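Local coordinates for protein glycerol kinase, putative (Plasmodium falciparum, PDB 2W40) that probably phosphorylates glycerol with ATP to sn-glycerol 3-phosphate, as an FGGY-family kinase of the sugar kinase/Hsp70/actin superfamily, at residues L7-S12 / T16-Y21; E111-E116 / I143-Q148; F273-T278 / I290-Y295. All blocks are in the same frame, centred on the assembly; numbering follows the deposited sequence.

Contact 1: residues L7-S12 / T16-Y21; sequences LSIDQS and TKVFFY
Ser8 and Phe19 exchange two backbone bonds in the N-terminal beta hairpin of the actin-like ATPase fold, and Asp10 and Lys17 do the same two residues on; Ser8 N to Phe19 O is the shortest of the four at 2.7 Å. Leu7-Phe20, Ile9-Val18 and Gln11-Thr16 are the non-hydrogen-bonded pairs, and Ile9, Gln11, Val18 and Phe20 from this face touch helix 49-70. The apolar contact there is carried by Leu7: its CG stands anti to the backbone N (chi1 170°), and CD1 lies over one face of the Phe20 ring, a CH-pi contact 3.9 Å from the centroid, while also touching Val18 CB.

On the other face Ser8, Asp10 and Phe19 are covered by helix 443-455, where Ser8 OG bonds Ser445 O. Lys17 runs extended alongside Asp10, but NZ and OD2 stay 4.4 Å apart; a water accepts from NZ and donates to OD2, bridging the charges. The turn beyond brings Ser12 to about 5 Å, side chain to side chain, from the ADP-binding Thr270. At this end Gln11 OE1 is hydrogen-bonded to Gln84 NE2, and Gln11 NE2 gives to Ser12 O and, at 3.0 Å, to Thr16 OG1.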
loop_
_atom_site.group_PDB
_atom_site.type_symbol
_atom_site.label_atom_id
_atom_site.label_comp_id
_atom_site.label_asym_id
_atom_site.label_seq_id
_atom_site.Cartn_x
_atom_site.Cartn_y
_atom_site.Cartn_z
ATOM N N LEU C 7 7.418 -40.590 12.302
ATOM C CA LEU C 7 7.106 -39.608 11.206
ATOM C C LEU C 7 6.010 -38.661 11.709
ATOM O O LEU C 7 4.942 -39.121 12.114
ATOM C CB LEU C 7 6.693 -40.264 9.887
ATOM C CG LEU C 7 6.127 -39.461 8.736
ATOM C CD1 LEU C 7 7.032 -38.246 8.410
ATOM C CD2 LEU C 7 5.656 -40.254 7.532
ATOM N N SER C 8 6.304 -37.346 11.676
ATOM C CA SER C 8 5.294 -36.342 12.015
ATOM C C SER C 8 5.003 -35.550 10.732
ATOM O O SER C 8 5.969 -34.956 10.176
ATOM C CB SER C 8 5.758 -35.438 13.177
ATOM O OG SER C 8 4.783 -34.445 13.406
ATOM N N ILE C 9 3.729 -35.583 10.248
ATOM C CA ILE C 9 3.362 -34.859 9.039
ATOM C C ILE C 9 2.651 -33.574 9.522
ATOM O O ILE C 9 1.650 -33.650 10.286
ATOM C CB ILE C 9 2.398 -35.679 8.161
ATOM C CG1 ILE C 9 3.138 -36.971 7.671
ATOM C CG2 ILE C 9 1.782 -34.726 7.087
ATOM C CD1 ILE C 9 2.180 -38.024 7.140
ATOM N N ASP C 10 3.114 -32.401 9.038
ATOM C CA ASP C 10 2.422 -31.120 9.301
ATOM C C ASP C 10 1.982 -30.556 7.934
ATOM O O ASP C 10 2.770 -30.097 7.147
ATOM C CB ASP C 10 3.368 -30.187 10.041
ATOM C CG ASP C 10 2.868 -28.803 10.252
ATOM O OD1 ASP C 10 1.680 -28.543 10.031
ATOM O OD2 ASP C 10 3.723 -27.933 10.726
ATOM N N GLN C 11 0.738 -30.764 7.599
ATOM C CA GLN C 11 0.154 -30.317 6.375
ATOM C C GLN C 11 -0.356 -28.897 6.675
ATOM O O GLN C 11 -1.446 -28.710 7.230
ATOM C CB GLN C 11 -0.972 -31.282 5.904
ATOM C CG GLN C 11 -1.337 -31.173 4.429
ATOM C CD GLN C 11 -1.667 -29.726 4.023
ATOM O OE1 GLN C 11 -2.736 -29.213 4.330
ATOM N NE2 GLN C 11 -0.649 -29.023 3.494
ATOM N N SER C 12 0.504 -27.932 6.419
ATOM C CA SER C 12 0.287 -26.555 6.811
ATOM C C SER C 12 -0.380 -25.765 5.699
ATOM O O SER C 12 -0.658 -26.269 4.594
ATOM C CB SER C 12 1.629 -25.952 7.296
ATOM O OG SER C 12 1.419 -24.743 7.969
ATOM N N THR C 16 3.546 -28.392 2.907
ATOM C CA THR C 16 3.452 -29.664 3.586
ATOM C C THR C 16 4.880 -29.943 4.054
ATOM O O THR C 16 5.818 -29.886 3.233
ATOM C CB THR C 16 2.922 -30.764 2.640
ATOM O OG1 THR C 16 1.606 -30.405 2.127
ATOM C CG2 THR C 16 2.877 -32.131 3.361
ATOM N N LYS C 17 4.978 -30.323 5.318
ATOM C CA LYS C 17 6.246 -30.580 6.021
ATOM C C LYS C 17 6.192 -32.044 6.537
ATOM O O LYS C 17 5.155 -32.526 7.084
ATOM C CB LYS C 17 6.392 -29.634 7.220
ATOM C CG LYS C 17 6.214 -28.191 6.877
ATOM C CD LYS C 17 6.133 -27.282 8.044
ATOM C CE LYS C 17 5.769 -25.909 7.561
ATOM N NZ LYS C 17 6.129 -24.909 8.610
ATOM N N VAL C 18 7.345 -32.699 6.378
ATOM C CA VAL C 18 7.596 -34.014 7.025
ATOM C C VAL C 18 8.814 -33.912 7.932
ATOM O O VAL C 18 9.811 -33.250 7.584
ATOM C CB VAL C 18 7.720 -35.185 6.032
ATOM C CG1 VAL C 18 6.440 -35.420 5.126
ATOM C CG2 VAL C 18 8.987 -35.048 5.096
ATOM N N PHE C 19 8.655 -34.474 9.130
ATOM C CA PHE C 19 9.669 -34.507 10.179
ATOM C C PHE C 19 9.822 -35.893 10.648
ATOM O O PHE C 19 8.841 -36.557 11.000
ATOM C CB PHE C 19 9.310 -33.641 11.343
ATOM C CG PHE C 19 9.201 -32.205 10.985
ATOM C CD1 PHE C 19 10.245 -31.363 11.149
ATOM C CD2 PHE C 19 8.025 -31.706 10.507
ATOM C CE1 PHE C 19 10.146 -30.058 10.867
ATOM C CE2 PHE C 19 7.920 -30.421 10.199
ATOM C CZ PHE C 19 9.018 -29.576 10.362
ATOM N N PHE C 20 11.047 -36.379 10.587
ATOM C CA PHE C 20 11.399 -37.675 11.216
ATOM C C PHE C 20 12.146 -37.364 12.504
ATOM O O PHE C 20 13.213 -36.750 12.469
ATOM C CB PHE C 20 12.188 -38.589 10.270
ATOM C CG PHE C 20 11.476 -38.876 8.990
ATOM C CD1 PHE C 20 10.847 -40.064 8.778
ATOM C CD2 PHE C 20 11.400 -37.879 7.953
ATOM C CE1 PHE C 20 10.202 -40.311 7.558
ATOM C CE2 PHE C 20 10.787 -38.148 6.740
ATOM C CZ PHE C 20 10.144 -39.358 6.575
ATOM N N TYR C 21 11.553 -37.784 13.593
ATOM C CA TYR C 21 12.087 -37.630 14.912
ATOM C C TYR C 21 12.654 -38.942 15.437
ATOM O O TYR C 21 12.041 -39.986 15.293
ATOM C CB TYR C 21 11.065 -37.122 15.911
ATOM C CG TYR C 21 10.618 -35.688 15.691
ATOM C CD1 TYR C 21 11.221 -34.673 16.399
ATOM C CD2 TYR C 21 9.499 -35.355 14.947
ATOM C CE1 TYR C 21 10.868 -33.371 16.277
ATOM C CE2 TYR C 21 9.172 -34.040 14.783
ATOM C CZ TYR C 21 9.831 -33.040 15.492
ATOM O OH TYR C 21 9.483 -31.711 15.413
HETATM O O HOH W 1 3.947 -25.329 10.365
#

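Contact 2: residues E111-E116 / I143-Q148; sequences EELVTE and ILWLIQ
Trp145 presents only the margin of its indole to Leu113: CD1 of the leucine sits at the ring's edge, near its plane, and neither face is used between these helices. The same methyl is 4.2 Å from Trp145 CB and equally close to its CA, at the root of the side chain. Leu146 CD2, from the tryptophan's own helix, lies at the edge in the ring plane too. Arg109, just ahead of helix 111-118, adds a cation-pi contact to the indole. The other flat group is the Gln148 amide, whose OE1 comes within 3.5 Å of Leu113 CD2; NE2 is a little farther from that methyl.

This is helix-helix packing within the N-terminal FGGY kinase domain, away from the nucleotide site. Leu113 is the one side chain of 111-116 that reaches across, and it packs against Leu144, Trp145 and Gln148. CD1 lies between Trp145 and Gln148 OE1, CD2 closer to the glutamine amide and, at 4.4 Å, to Leu144 CD2. Gln148, extended beyond CG, slides past Leu113 in the opposite direction. No direct hydrogen bond links the segments. At the exposed margin a water donates to Glu116 OE1 at 2.8 Å and accepts from Gln148 NE2 at 3.1 Å, spanning the two helices.

The helix axes stay 11.0 Å apart and cross at 103°, so the contact is small and local. Helix 111-118 also rests through Leu113 and Val114 on Phe141, near the start of helix 140-149, and Glu111 makes a salt bridge to Arg365. Helix 140-149 in turn packs Ile147 on helix 151-158, Leu146 on Ile153 of that helix and on strand 88-92, and Ile143 on Val88 of the same strand.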
loop_
_atom_site.group_PDB
_atom_site.type_symbol
_atom_site.label_atom_id
_atom_site.label_comp_id
_atom_site.label_asym_id
_atom_site.label_seq_id
_atom_site.Cartn_x
_atom_site.Cartn_y
_atom_site.Cartn_z
ATOM N N GLU C 111 -18.958 -14.391 3.423
ATOM C CA GLU C 111 -19.324 -13.169 4.197
ATOM C C GLU C 111 -20.826 -12.902 4.101
ATOM O O GLU C 111 -21.487 -12.692 5.086
ATOM C CB GLU C 111 -18.505 -11.982 3.677
ATOM C CG GLU C 111 -18.816 -10.587 4.298
ATOM C CD GLU C 111 -18.019 -9.409 3.633
ATOM O OE1 GLU C 111 -17.105 -9.602 2.753
ATOM O OE2 GLU C 111 -18.288 -8.248 4.007
ATOM N N GLU C 112 -21.343 -12.872 2.869
ATOM C CA GLU C 112 -22.775 -12.566 2.653
ATOM C C GLU C 112 -23.743 -13.548 3.375
ATOM O O GLU C 112 -24.686 -13.120 4.082
ATOM C CB GLU C 112 -23.106 -12.417 1.140
ATOM C CG GLU C 112 -24.602 -12.300 0.879
ATOM C CD GLU C 112 -24.988 -12.059 -0.589
ATOM O OE1 GLU C 112 -24.191 -12.366 -1.522
ATOM O OE2 GLU C 112 -26.130 -11.610 -0.798
ATOM N N LEU C 113 -23.435 -14.847 3.277
ATOM C CA LEU C 113 -24.163 -15.961 3.961
ATOM C C LEU C 113 -24.119 -15.811 5.426
ATOM O O LEU C 113 -25.153 -16.010 6.109
ATOM C CB LEU C 113 -23.695 -17.412 3.601
ATOM C CG LEU C 113 -24.094 -17.988 2.299
ATOM C CD1 LEU C 113 -23.120 -19.226 2.097
ATOM C CD2 LEU C 113 -25.589 -18.299 2.356
ATOM N N VAL C 114 -22.919 -15.510 5.964
ATOM C CA VAL C 114 -22.846 -15.312 7.422
ATOM C C VAL C 114 -23.722 -14.136 7.925
ATOM O O VAL C 114 -24.413 -14.266 8.887
ATOM C CB VAL C 114 -21.353 -15.176 7.893
ATOM C CG1 VAL C 114 -21.225 -14.698 9.355
ATOM C CG2 VAL C 114 -20.574 -16.493 7.605
ATOM N N THR C 115 -23.722 -13.003 7.205
ATOM C CA THR C 115 -24.615 -11.883 7.491
ATOM C C THR C 115 -26.080 -12.332 7.475
ATOM O O THR C 115 -26.822 -12.110 8.442
ATOM C CB THR C 115 -24.353 -10.780 6.523
ATOM O OG1 THR C 115 -23.001 -10.381 6.678
ATOM C CG2 THR C 115 -25.333 -9.560 6.743
ATOM N N GLU C 116 -26.447 -13.126 6.499
ATOM C CA GLU C 116 -27.848 -13.628 6.383
ATOM C C GLU C 116 -28.284 -14.550 7.511
ATOM O O GLU C 116 -29.345 -14.357 8.187
ATOM C CB GLU C 116 -28.034 -14.309 5.042
ATOM C CG GLU C 116 -29.394 -14.952 4.900
ATOM C CD GLU C 116 -29.549 -16.030 3.866
ATOM O OE1 GLU C 116 -28.688 -16.250 3.003
ATOM O OE2 GLU C 116 -30.616 -16.659 3.950
ATOM N N ILE C 143 -19.025 -25.357 3.741
ATOM C CA ILE C 143 -19.701 -26.542 3.332
ATOM C C ILE C 143 -21.056 -26.080 2.733
ATOM O O ILE C 143 -21.505 -26.592 1.710
ATOM C CB ILE C 143 -19.940 -27.432 4.548
ATOM C CG1 ILE C 143 -18.576 -28.043 5.092
ATOM C CG2 ILE C 143 -20.942 -28.564 4.223
ATOM C CD1 ILE C 143 -18.632 -28.604 6.609
ATOM N N LEU C 144 -21.761 -25.198 3.479
ATOM C CA LEU C 144 -23.019 -24.650 3.008
ATOM C C LEU C 144 -22.896 -24.014 1.622
ATOM O O LEU C 144 -23.710 -24.265 0.702
ATOM C CB LEU C 144 -23.593 -23.685 3.991
ATOM C CG LEU C 144 -24.969 -23.026 3.606
ATOM C CD1 LEU C 144 -26.068 -24.048 3.374
ATOM C CD2 LEU C 144 -25.345 -21.994 4.712
ATOM N N TRP C 145 -21.902 -23.216 1.416
ATOM C CA TRP C 145 -21.683 -22.621 0.140
ATOM C C TRP C 145 -21.546 -23.671 -0.953
ATOM O O TRP C 145 -22.136 -23.545 -2.049
ATOM C CB TRP C 145 -20.420 -21.764 0.160
ATOM C CG TRP C 145 -20.215 -20.967 -1.094
ATOM C CD1 TRP C 145 -20.649 -19.684 -1.332
ATOM C CD2 TRP C 145 -19.541 -21.375 -2.278
ATOM N NE1 TRP C 145 -20.240 -19.296 -2.581
ATOM C CE2 TRP C 145 -19.615 -20.313 -3.191
ATOM C CE3 TRP C 145 -18.912 -22.557 -2.672
ATOM C CZ2 TRP C 145 -19.019 -20.368 -4.440
ATOM C CZ3 TRP C 145 -18.333 -22.612 -3.924
ATOM C CH2 TRP C 145 -18.447 -21.533 -4.800
ATOM N N LEU C 146 -20.761 -24.711 -0.705
ATOM C CA LEU C 146 -20.555 -25.826 -1.674
ATOM C C LEU C 146 -21.892 -26.497 -2.043
ATOM O O LEU C 146 -22.176 -26.738 -3.206
ATOM C CB LEU C 146 -19.519 -26.835 -1.160
ATOM C CG LEU C 146 -18.102 -26.280 -1.232
ATOM C CD1 LEU C 146 -17.200 -27.193 -0.332
ATOM C CD2 LEU C 146 -17.656 -26.195 -2.686
ATOM N N ILE C 147 -22.717 -26.781 -1.063
ATOM C CA ILE C 147 -24.026 -27.404 -1.221
ATOM C C ILE C 147 -24.947 -26.486 -2.031
ATOM O O ILE C 147 -25.579 -26.941 -2.968
ATOM C CB ILE C 147 -24.662 -27.651 0.170
ATOM C CG1 ILE C 147 -23.983 -28.818 0.912
ATOM C CG2 ILE C 147 -26.154 -28.022 0.145
ATOM C CD1 ILE C 147 -24.431 -28.896 2.394
ATOM N N GLN C 148 -24.932 -25.184 -1.735
ATOM C CA GLN C 148 -25.763 -24.231 -2.428
ATOM C C GLN C 148 -25.329 -23.967 -3.841
ATOM O O GLN C 148 -26.173 -23.545 -4.669
ATOM C CB GLN C 148 -25.819 -22.895 -1.682
ATOM C CG GLN C 148 -26.551 -22.908 -0.398
ATOM C CD GLN C 148 -26.762 -21.526 0.132
ATOM O OE1 GLN C 148 -26.139 -20.535 -0.330
ATOM N NE2 GLN C 148 -27.667 -21.429 1.101
HETATM O O HOH W 2 -29.128 -18.790 1.896
#

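Contact 3: residues F273-T278 / I290-Y295; sequences FLLINT and ITTICY
Asn277 and Tyr295 meet at about a right angle, amide and ring planes turned 71° apart, where strands 272-279 and 290-295, not neighbours in the mixed beta sheet of the C-terminal actin-like domain, cross. Strand 304-311 lies between them in the sheet order, and the two segments run steeply across each other, so side chains alone make the contact. Asn277 CG is anti to the backbone N (chi1 -171°), which brings ND2 within bonding distance of the phenol oxygen. The bond to Tyr295 OH is long and bent (3.2 Å, 139°), although the oxygen lies almost exactly in the amide plane. The amide has further partners: ND2 also gives to Ile258 O, and OD1 accepts from Gly279 N.

A classic beta bulge sets Cys294 and Tyr295 together opposite Lys304 of strand 304-311. Cys294 points toward strand 272-279, its SG 4.3 Å from Asn277 ND2, while the tyrosine side chain lies about 4 Å from the bound glycerol. Farther along, Leu275 and Thr292 also cross nearly perpendicularly. Thr292 OG1 bonds Ser188 OG, and the threonine's methyl faces the leucine: CG2 lies 4.0 Å from Leu275 CD2.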
loop_
_atom_site.group_PDB
_atom_site.type_symbol
_atom_site.label_atom_id
_atom_site.label_comp_id
_atom_site.label_asym_id
_atom_site.label_seq_id
_atom_site.Cartn_x
_atom_site.Cartn_y
_atom_site.Cartn_z
ATOM N N PHE C 273 -1.750 -17.566 16.326
ATOM C CA PHE C 273 -2.787 -18.220 17.142
ATOM C C PHE C 273 -2.338 -18.337 18.608
ATOM O O PHE C 273 -1.382 -19.021 18.897
ATOM C CB PHE C 273 -3.133 -19.578 16.582
ATOM C CG PHE C 273 -3.534 -19.490 15.121
ATOM C CD1 PHE C 273 -4.855 -19.201 14.782
ATOM C CD2 PHE C 273 -2.631 -19.560 14.117
ATOM C CE1 PHE C 273 -5.213 -19.002 13.468
ATOM C CE2 PHE C 273 -3.055 -19.456 12.811
ATOM C CZ PHE C 273 -4.332 -19.114 12.537
ATOM N N LEU C 274 -3.078 -17.676 19.502
ATOM C CA LEU C 274 -2.814 -17.733 20.941
ATOM C C LEU C 274 -3.862 -18.659 21.535
ATOM O O LEU C 274 -5.071 -18.409 21.376
ATOM C CB LEU C 274 -2.896 -16.338 21.533
ATOM C CG LEU C 274 -2.305 -16.201 22.988
ATOM C CD1 LEU C 274 -1.975 -14.770 23.306
ATOM C CD2 LEU C 274 -3.344 -16.702 23.918
ATOM N N LEU C 275 -3.409 -19.701 22.259
ATOM C CA LEU C 275 -4.303 -20.520 23.021
ATOM C C LEU C 275 -3.919 -20.518 24.487
ATOM O O LEU C 275 -2.718 -20.646 24.840
ATOM C CB LEU C 275 -4.349 -21.954 22.525
ATOM C CG LEU C 275 -5.126 -22.162 21.190
ATOM C CD1 LEU C 275 -4.278 -21.819 19.954
ATOM C CD2 LEU C 275 -5.655 -23.623 21.085
ATOM N N ILE C 276 -4.932 -20.426 25.320
ATOM C CA ILE C 276 -4.732 -20.628 26.770
ATOM C C ILE C 276 -5.479 -21.849 27.238
ATOM O O ILE C 276 -6.666 -21.975 26.957
ATOM C CB ILE C 276 -5.145 -19.346 27.588
ATOM C CG1 ILE C 276 -4.759 -19.526 29.088
ATOM C CG2 ILE C 276 -6.612 -18.920 27.358
ATOM C CD1 ILE C 276 -4.669 -18.186 29.926
ATOM N N ASN C 277 -4.830 -22.702 28.045
ATOM C CA ASN C 277 -5.437 -23.868 28.595
ATOM C C ASN C 277 -6.361 -23.494 29.761
ATOM O O ASN C 277 -5.953 -22.835 30.683
ATOM C CB ASN C 277 -4.306 -24.822 28.994
ATOM C CG ASN C 277 -4.744 -26.226 29.417
ATOM O OD1 ASN C 277 -5.719 -26.406 30.131
ATOM N ND2 ASN C 277 -3.899 -27.213 29.075
ATOM N N THR C 278 -7.630 -23.878 29.667
ATOM C CA THR C 278 -8.635 -23.553 30.690
ATOM C C THR C 278 -8.946 -24.792 31.538
ATOM O O THR C 278 -9.939 -24.828 32.280
ATOM C CB THR C 278 -9.928 -22.911 30.083
ATOM O OG1 THR C 278 -10.574 -23.888 29.273
ATOM C CG2 THR C 278 -9.682 -21.604 29.263
ATOM N N ILE C 290 -12.517 -17.593 20.941
ATOM C CA ILE C 290 -13.239 -18.842 20.607
ATOM C C ILE C 290 -12.944 -19.927 21.656
ATOM O O ILE C 290 -11.799 -20.096 22.060
ATOM C CB ILE C 290 -12.761 -19.345 19.219
ATOM C CG1 ILE C 290 -13.251 -18.424 18.059
ATOM C CG2 ILE C 290 -13.184 -20.858 18.976
ATOM C CD1 ILE C 290 -12.831 -18.852 16.744
ATOM N N THR C 291 -13.976 -20.612 22.101
ATOM C CA THR C 291 -13.842 -21.797 22.989
ATOM C C THR C 291 -13.551 -23.024 22.147
ATOM O O THR C 291 -14.335 -23.288 21.222
ATOM C CB THR C 291 -15.156 -22.044 23.753
ATOM O OG1 THR C 291 -15.499 -20.865 24.389
ATOM C CG2 THR C 291 -15.055 -23.201 24.744
ATOM N N THR C 292 -12.441 -23.697 22.372
ATOM C CA THR C 292 -12.069 -24.849 21.576
ATOM C C THR C 292 -11.545 -25.993 22.490
ATOM O O THR C 292 -11.446 -25.838 23.707
ATOM C CB THR C 292 -11.035 -24.423 20.492
ATOM O OG1 THR C 292 -10.907 -25.460 19.541
ATOM C CG2 THR C 292 -9.627 -24.108 21.187
ATOM N N ILE C 293 -11.371 -27.133 21.901
ATOM C CA ILE C 293 -10.814 -28.277 22.594
ATOM C C ILE C 293 -9.270 -28.121 22.529
ATOM O O ILE C 293 -8.736 -27.857 21.410
ATOM C CB ILE C 293 -11.148 -29.623 21.955
ATOM C CG1 ILE C 293 -12.647 -29.916 21.909
ATOM C CG2 ILE C 293 -10.339 -30.722 22.658
ATOM C CD1 ILE C 293 -13.264 -30.055 23.195
ATOM N N CYS C 294 -8.556 -28.153 23.659
ATOM C CA CYS C 294 -7.112 -28.179 23.620
ATOM C C CYS C 294 -6.562 -29.562 23.217
ATOM O O CYS C 294 -5.775 -29.688 22.242
ATOM C CB CYS C 294 -6.544 -27.729 24.948
ATOM S SG CYS C 294 -4.854 -27.067 24.846
ATOM N N TYR C 295 -6.992 -30.615 23.914
ATOM C CA TYR C 295 -6.625 -31.994 23.560
ATOM C C TYR C 295 -7.495 -32.927 24.396
ATOM O O TYR C 295 -8.018 -32.537 25.438
ATOM C CB TYR C 295 -5.103 -32.221 23.772
ATOM C CG TYR C 295 -4.583 -31.750 25.135
ATOM C CD1 TYR C 295 -4.802 -32.510 26.288
ATOM C CD2 TYR C 295 -4.009 -30.512 25.288
ATOM C CE1 TYR C 295 -4.413 -32.009 27.513
ATOM C CE2 TYR C 295 -3.597 -30.059 26.535
ATOM C CZ TYR C 295 -3.791 -30.821 27.628
ATOM O OH TYR C 295 -3.385 -30.345 28.928
#

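In the fold
From the N terminus, contact 1 comes first and closes the shortest loop, three residues long, joining two neighbouring strands of the N-terminal sheet. Contact 2 follows much later and closes a 26-residue loop that is half helix, tying two helices of the same domain. Contact 3, in the C-terminal domain, spans an 11-residue loop and brings together two strands of that domain's sheet that strand 304-311 separates. The three loops lie in series, so none nests or crosses. Contacts 1 and 2 sit on opposite sides of the chain's centre, their own centres 33 Å apart. Contact 3 comes nearer to contact 1, with closest atoms about 8 Å apart, and glycerol lies near both, by Ser12 and Tyr295.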